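Local coordinates for protein NAD-dependent epimerase/dehydratase (Bacteroides thetaiotaomicron, PDB 3DHN) that probably works as an NAD(P)-dependent oxidoreductase of the Rossmann-fold epimerase/dehydratase group, although its substrate and reaction remain undefined, at residues A68-A74 / V104-V110. Residue numbers count along the deposited sequence, not the author numbering.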
loop_
_atom_site.group_PDB
_atom_site.type_symbol
_atom_site.label_atom_id
_atom_site.label_comp_id
_atom_site.label_asym_id
_atom_site.label_seq_id
_atom_site.Cartn_x
_atom_site.Cartn_y
_atom_site.Cartn_z
ATOM N N ALA A 68 -17.703 4.377 2.624
ATOM C CA ALA A 68 -16.662 4.631 1.644
ATOM C C ALA A 68 -16.826 3.787 0.383
ATOM O O ALA A 68 -17.345 2.668 0.426
ATOM C CB ALA A 68 -15.296 4.377 2.270
ATOM N N ASP A 69 -16.386 4.347 -0.741
ATOM C CA ASP A 69 -16.440 3.664 -2.028
ATOM C C ASP A 69 -15.269 2.672 -2.100
ATOM O O ASP A 69 -15.362 1.629 -2.746
ATOM C CB ASP A 69 -16.335 4.685 -3.173
ATOM C CG ASP A 69 -17.528 5.651 -3.221
ATOM O OD1 ASP A 69 -17.478 6.624 -4.007
ATOM O OD2 ASP A 69 -18.518 5.436 -2.484
ATOM N N ALA A 70 -14.169 3.009 -1.430
ATOM C CA ALA A 70 -12.975 2.161 -1.393
ATOM C C ALA A 70 -12.072 2.568 -0.233
ATOM O O ALA A 70 -12.158 3.693 0.283
ATOM C CB ALA A 70 -12.201 2.265 -2.711
ATOM N N VAL A 71 -11.208 1.643 0.173
ATOM C CA VAL A 71 -10.276 1.887 1.265
ATOM C C VAL A 71 -8.856 1.520 0.848
ATOM O O VAL A 71 -8.628 0.476 0.240
ATOM C CB VAL A 71 -10.636 1.049 2.519
ATOM C CG1 VAL A 71 -9.507 1.130 3.557
ATOM C CG2 VAL A 71 -11.937 1.549 3.127
ATOM N N ILE A 72 -7.908 2.397 1.168
ATOM C CA ILE A 72 -6.502 2.165 0.884
ATOM C C ILE A 72 -5.810 2.161 2.240
ATOM O O ILE A 72 -6.027 3.063 3.053
ATOM C CB ILE A 72 -5.872 3.301 0.047
ATOM C CG1 ILE A 72 -6.565 3.417 -1.309
ATOM C CG2 ILE A 72 -4.371 3.043 -0.128
ATOM C CD1 ILE A 72 -6.129 4.646 -2.106
ATOM N N SER A 73 -4.989 1.146 2.496
ATOM C CA SER A 73 -4.271 1.077 3.758
ATOM C C SER A 73 -2.759 1.143 3.564
ATOM O O SER A 73 -2.186 0.341 2.818
ATOM C CB SER A 73 -4.624 -0.202 4.516
ATOM O OG SER A 73 -3.834 -0.310 5.694
ATOM N N ALA A 74 -2.128 2.103 4.237
ATOM C CA ALA A 74 -0.678 2.286 4.188
ATOM C C ALA A 74 -0.068 2.010 5.570
ATOM O O ALA A 74 1.002 2.526 5.905
ATOM C CB ALA A 74 -0.340 3.707 3.737
ATOM N N VAL A 104 -17.550 -2.432 2.245
ATOM C CA VAL A 104 -16.873 -1.896 1.060
ATOM C C VAL A 104 -16.378 -3.053 0.189
ATOM O O VAL A 104 -15.939 -4.091 0.693
ATOM C CB VAL A 104 -15.690 -0.971 1.438
ATOM C CG1 VAL A 104 -15.994 -0.229 2.745
ATOM C CG2 VAL A 104 -14.416 -1.755 1.526
ATOM N N ASN A 105 -16.454 -2.866 -1.122
ATOM C CA ASN A 105 -16.070 -3.903 -2.070
ATOM C C ASN A 105 -14.675 -3.789 -2.691
ATOM O O ASN A 105 -14.254 -4.693 -3.415
ATOM C CB ASN A 105 -17.109 -3.959 -3.194
ATOM C CG ASN A 105 -18.533 -4.125 -2.671
ATOM O OD1 ASN A 105 -18.839 -5.079 -1.951
ATOM N ND2 ASN A 105 -19.410 -3.193 -3.037
ATOM N N ARG A 106 -13.967 -2.699 -2.408
ATOM C CA ARG A 106 -12.634 -2.478 -2.970
ATOM C C ARG A 106 -11.616 -2.068 -1.903
ATOM O O ARG A 106 -11.797 -1.066 -1.208
ATOM C CB ARG A 106 -12.722 -1.392 -4.040
ATOM C CG ARG A 106 -11.424 -1.075 -4.748
ATOM C CD ARG A 106 -11.233 -1.904 -6.011
ATOM N NE ARG A 106 -10.222 -1.291 -6.869
ATOM C CZ ARG A 106 -9.451 -1.953 -7.726
ATOM N NH1 ARG A 106 -9.565 -3.271 -7.861
ATOM N NH2 ARG A 106 -8.540 -1.292 -8.429
ATOM N N PHE A 107 -10.537 -2.837 -1.792
ATOM C CA PHE A 107 -9.493 -2.579 -0.801
ATOM C C PHE A 107 -8.113 -2.638 -1.450
ATOM O O PHE A 107 -7.766 -3.641 -2.072
ATOM C CB PHE A 107 -9.602 -3.634 0.315
ATOM C CG PHE A 107 -8.497 -3.585 1.340
ATOM C CD1 PHE A 107 -8.344 -2.484 2.176
ATOM C CD2 PHE A 107 -7.640 -4.672 1.508
ATOM C CE1 PHE A 107 -7.360 -2.468 3.163
ATOM C CE2 PHE A 107 -6.652 -4.664 2.492
ATOM C CZ PHE A 107 -6.514 -3.565 3.319
ATOM N N LEU A 108 -7.342 -1.558 -1.325
ATOM C CA LEU A 108 -5.986 -1.504 -1.886
ATOM C C LEU A 108 -4.987 -1.397 -0.737
ATOM O O LEU A 108 -5.158 -0.588 0.177
ATOM C CB LEU A 108 -5.830 -0.307 -2.826
ATOM C CG LEU A 108 -6.769 -0.267 -4.039
ATOM C CD1 LEU A 108 -7.999 0.583 -3.707
ATOM C CD2 LEU A 108 -6.039 0.323 -5.231
HETATM N N MSE A 109 -3.940 -2.209 -0.784
HETATM C CA MSE A 109 -2.954 -2.224 0.289
HETATM C C MSE A 109 -1.521 -1.971 -0.166
HETATM O O MSE A 109 -1.086 -2.466 -1.201
HETATM C CB MSE A 109 -3.025 -3.582 1.001
HETATM C CG MSE A 109 -2.169 -3.723 2.258
HETATM SE SE MSE A 109 -2.300 -5.510 3.056
HETATM C CE MSE A 109 -0.878 -5.381 4.365
ATOM N N VAL A 110 -0.786 -1.179 0.603
ATOM C CA VAL A 110 0.615 -0.930 0.285
ATOM C C VAL A 110 1.348 -2.215 0.684
ATOM O O VAL A 110 1.322 -2.614 1.848
ATOM C CB VAL A 110 1.178 0.247 1.107
ATOM C CG1 VAL A 110 2.682 0.394 0.860
ATOM C CG2 VAL A 110 0.436 1.529 0.742
#
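Strands 70-73 and 106-110 run parallel, their axes 12° apart and 4.7 Å at closest approach. V71 and S73 each use both backbone polar groups: V71 N donates to R106 O (3.1 Å) and V71 O accepts from L108 N (2.9 Å), then S73 N donates to L108 O (2.9 Å) and S73 O accepts from V110 N (3.0 Å). I72 CA also makes a CA-H...O contact with L108 O (3.1 Å), where the two strands pair most closely. On one face, V71 CG1 packs on F107 CD1 (4.0 Å), and the F107 ring reaches along the strand so that CE1 meets S73 CB at 3.8 Å. I72 CG1 and L108 CD1 touch on the other face (4.0 Å), while A74 CB meets V110 CG2 (3.8 Å) at the C-terminal end. The guanidinium of R106 forms salt bridges with E204 and D156, outside the pair. Helix 87-101, within the right-handed beta-alpha-beta crossover expected of a Rossmann fold, covers the V71 and F107 face through V99 and I96; helix 194-206 packs on L108 through M201. In the parallel part of the mixed sheet, I72 turns its backbone polar groups to V8 and I10 of strand 6-10, and strand 156-161 follows on the far side of 106-110.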